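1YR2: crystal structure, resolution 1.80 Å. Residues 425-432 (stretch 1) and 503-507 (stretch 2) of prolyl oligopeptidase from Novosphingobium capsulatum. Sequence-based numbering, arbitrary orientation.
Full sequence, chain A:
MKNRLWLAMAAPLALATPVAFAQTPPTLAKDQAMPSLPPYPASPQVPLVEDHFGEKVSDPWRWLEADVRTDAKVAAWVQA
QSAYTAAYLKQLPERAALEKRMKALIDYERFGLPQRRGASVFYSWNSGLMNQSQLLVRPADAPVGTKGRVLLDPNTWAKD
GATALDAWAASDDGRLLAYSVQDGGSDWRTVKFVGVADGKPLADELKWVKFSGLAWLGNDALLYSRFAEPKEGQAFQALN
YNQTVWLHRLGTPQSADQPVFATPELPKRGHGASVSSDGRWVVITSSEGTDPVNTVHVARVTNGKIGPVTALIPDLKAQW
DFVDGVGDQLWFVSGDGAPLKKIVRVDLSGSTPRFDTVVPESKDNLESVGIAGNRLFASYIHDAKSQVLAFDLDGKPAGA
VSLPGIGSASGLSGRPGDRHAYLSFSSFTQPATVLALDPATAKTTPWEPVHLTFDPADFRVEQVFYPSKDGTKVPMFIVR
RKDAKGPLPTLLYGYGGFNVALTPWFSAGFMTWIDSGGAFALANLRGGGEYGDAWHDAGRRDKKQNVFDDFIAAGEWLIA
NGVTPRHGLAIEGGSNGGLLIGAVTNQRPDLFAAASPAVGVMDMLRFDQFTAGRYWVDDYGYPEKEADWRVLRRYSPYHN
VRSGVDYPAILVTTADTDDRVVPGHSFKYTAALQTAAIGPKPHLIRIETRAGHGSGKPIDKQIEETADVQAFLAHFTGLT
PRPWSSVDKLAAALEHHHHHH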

# COMPACT_ATOMS: atom_id res chain seq x y z
N PHE A 425 -3.76 3.12 -11.93
CA PHE A 425 -4.45 4.09 -11.06
C PHE A 425 -5.34 3.34 -10.09
O PHE A 425 -6.09 2.39 -10.47
CB PHE A 425 -5.26 5.04 -11.91
CG PHE A 425 -6.07 6.01 -11.13
CD1 PHE A 425 -5.49 7.14 -10.61
CD2 PHE A 425 -7.41 5.79 -10.90
CE1 PHE A 425 -6.25 8.06 -9.91
CE2 PHE A 425 -8.18 6.70 -10.15
CZ PHE A 425 -7.61 7.84 -9.67
N SER A 426 -5.38 3.79 -8.84
CA SER A 426 -6.33 3.23 -7.88
C SER A 426 -6.81 4.31 -6.92
O SER A 426 -6.18 5.39 -6.79
CB SER A 426 -5.69 2.07 -7.14
OG SER A 426 -4.88 2.57 -6.10
N SER A 427 -7.93 4.07 -6.27
CA SER A 427 -8.40 4.99 -5.26
C SER A 427 -9.44 4.31 -4.39
O SER A 427 -9.69 3.15 -4.57
CB SER A 427 -9.00 6.27 -5.90
OG SER A 427 -9.05 7.31 -4.93
N PHE A 428 -10.04 5.04 -3.45
CA PHE A 428 -10.98 4.42 -2.51
C PHE A 428 -12.17 3.79 -3.21
O PHE A 428 -12.76 2.85 -2.70
CB PHE A 428 -11.43 5.42 -1.45
CG PHE A 428 -10.31 6.00 -0.68
CD1 PHE A 428 -9.64 5.24 0.25
CD2 PHE A 428 -9.87 7.31 -0.93
CE1 PHE A 428 -8.58 5.75 0.96
CE2 PHE A 428 -8.82 7.87 -0.17
CZ PHE A 428 -8.16 7.06 0.76
N THR A 429 -12.52 4.27 -4.41
CA THR A 429 -13.62 3.67 -5.16
C THR A 429 -13.20 3.16 -6.50
O THR A 429 -14.04 2.94 -7.39
CB THR A 429 -14.74 4.69 -5.37
OG1 THR A 429 -14.17 5.87 -5.96
CG2 THR A 429 -15.28 5.11 -4.00
N GLN A 430 -11.92 2.91 -6.65
CA GLN A 430 -11.35 2.39 -7.90
C GLN A 430 -10.30 1.34 -7.61
O GLN A 430 -9.15 1.66 -7.31
CB GLN A 430 -10.80 3.54 -8.73
CG GLN A 430 -10.13 3.16 -10.04
CD GLN A 430 -11.09 2.50 -10.96
OE1 GLN A 430 -11.87 3.19 -11.62
NE2 GLN A 430 -11.07 1.17 -11.01
N PRO A 431 -10.66 0.06 -7.70
CA PRO A 431 -9.62 -0.96 -7.67
C PRO A 431 -8.60 -0.72 -8.78
O PRO A 431 -8.96 -0.21 -9.84
CB PRO A 431 -10.40 -2.26 -7.89
CG PRO A 431 -11.82 -1.91 -7.57
CD PRO A 431 -12.00 -0.49 -7.92
N ALA A 432 -7.34 -1.10 -8.54
CA ALA A 432 -6.24 -0.77 -9.42
C ALA A 432 -6.65 -1.13 -10.83
O ALA A 432 -7.11 -2.24 -11.09
CB ALA A 432 -5.03 -1.51 -9.07
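Stretch 2 (503-507) TPWFS

Stretch 2, Thr503 to Ser507, is an extended segment with no regular helix or strand. It lies across the beta turn of stretch 1 and the residues next to it. There, the strand of residues 425-427 runs into a type I beta turn from Ser427 to Gln430, and a short strand resumes at Gln430. The turn is closed by two backbone hydrogen bonds, Ser427 N to Gln430 O at 2.9 Å and Gln430 N to Ser427 O at 3.1 Å. Over two pairs the register advances together, but the chains cross obliquely and are not parallel. Ser427 CA lies 4.5 Å from Trp505 CA, and Phe428 CA lies 4.5 Å from Phe506 CA. The contact buries 436 Å², both sides summed.

No direct hydrogen bond joins the stretches. Ser427 O and Trp505 O are 3.4 Å apart, but both are acceptors. Phe428 N is also 3.4 Å from Trp505 O, at a poor angle. Phe428 CA makes a CA-H...O contact with Trp505 O at 3.3 Å. The backbones are therefore close without pairing as strands of a sheet.

Phe428 gives the most surface, 99 Å². Its CA-to-CB bond points away overall, yet CB touches stretch 2 and the end of the side chain comes nearer. With chi1 in the m well, the ring lies along Pro504 and Trp505. Its CZ is 3.6 Å from Pro504 CA, and its CE2 is 3.8 Å from Pro504 CB. Its CD1 comes to 3.2 Å from Trp505 O, and the backbone N of Trp505 lies over one ring face. The ring also meets the indole of Trp505 in an offset edge-to-face pair, the edge of Phe428 toward the face of Trp505. The centroids of the phenyl ring and the six-membered ring are 5.7 Å apart, the planes are at 62°, and Phe428 CE1 is 3.9 Å from Trp505 CE3.

Phe506 gives 95 Å² and packs against the turn and Pro431, the residue after it. Its chi1 is t, and its CA-to-CB bond points sideways. Pro431 covers one face of the ring. Pro431 CG stands 3.6 Å from the centroid of the Phe506 ring and 2° off the ring normal, a nearly perfect CH-pi contact. Pro431 CD is 3.8 Å from Phe506 CD1. Three carbonyl oxygens of the turn also lie against this residue. Phe428 O is 3.4 Å from Phe506 CD1, Ser427 O is 3.3 Å from Phe506 CA, and Gln430 O is 3.7 Å from Phe506 CB.

Pro504 adds 60 Å². Besides packing on Phe428, its CB lies 3.7 Å from Ser427 OG.

Two waters supply polar links that the backbones lack. Water 1 is hydrogen-bonded to Ser426 OG, with its O 3.0 Å from Ser426 OG, and it accepts from Phe506 N, with its O 3.0 Å from Phe506 N. Water 2 donates to Phe428 O, 2.7 Å from its oxygen, and accepts from Ser507 N at 2.9 Å. Ser507 then caps the helix that follows.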

# COMPACT_ATOMS: atom_id res chain seq x y z
N THR A 503 -1.94 7.38 1.57
CA THR A 503 -2.36 7.81 0.25
C THR A 503 -3.50 6.91 -0.22
O THR A 503 -3.68 5.87 0.35
CB THR A 503 -1.21 7.71 -0.76
OG1 THR A 503 -0.59 6.42 -0.68
CG2 THR A 503 -0.10 8.63 -0.37
N PRO A 504 -4.31 7.34 -1.19
CA PRO A 504 -5.48 6.55 -1.55
C PRO A 504 -5.16 5.11 -2.00
O PRO A 504 -4.18 4.86 -2.68
CB PRO A 504 -6.10 7.34 -2.72
CG PRO A 504 -5.67 8.77 -2.47
CD PRO A 504 -4.24 8.61 -1.97
N TRP A 505 -6.03 4.19 -1.64
CA TRP A 505 -5.98 2.81 -2.10
C TRP A 505 -7.40 2.25 -2.08
O TRP A 505 -8.28 2.84 -1.46
CB TRP A 505 -5.04 1.99 -1.23
CG TRP A 505 -5.59 1.47 0.07
CD1 TRP A 505 -6.03 0.21 0.32
CD2 TRP A 505 -5.76 2.20 1.29
NE1 TRP A 505 -6.49 0.11 1.62
CE2 TRP A 505 -6.33 1.32 2.23
CE3 TRP A 505 -5.52 3.52 1.67
CZ2 TRP A 505 -6.62 1.71 3.53
CZ3 TRP A 505 -5.79 3.91 2.98
CH2 TRP A 505 -6.35 3.00 3.89
N PHE A 506 -7.58 1.11 -2.69
CA PHE A 506 -8.89 0.48 -2.72
C PHE A 506 -9.00 -0.55 -1.62
O PHE A 506 -8.24 -1.52 -1.61
CB PHE A 506 -9.23 -0.16 -4.11
CG PHE A 506 -10.56 -0.82 -4.11
CD1 PHE A 506 -11.68 -0.07 -4.16
CD2 PHE A 506 -10.68 -2.19 -3.94
CE1 PHE A 506 -12.98 -0.64 -4.06
CE2 PHE A 506 -11.94 -2.79 -3.86
CZ PHE A 506 -13.09 -2.00 -3.92
N SER A 507 -9.95 -0.34 -0.72
CA SER A 507 -10.27 -1.25 0.36
C SER A 507 -11.68 -1.77 0.12
O SER A 507 -12.63 -0.98 0.11
CB SER A 507 -10.28 -0.48 1.70
OG SER A 507 -10.86 -1.25 2.72
O HOH W 1 -5.28 0.16 -4.30
O HOH W 2 -11.96 1.69 -0.35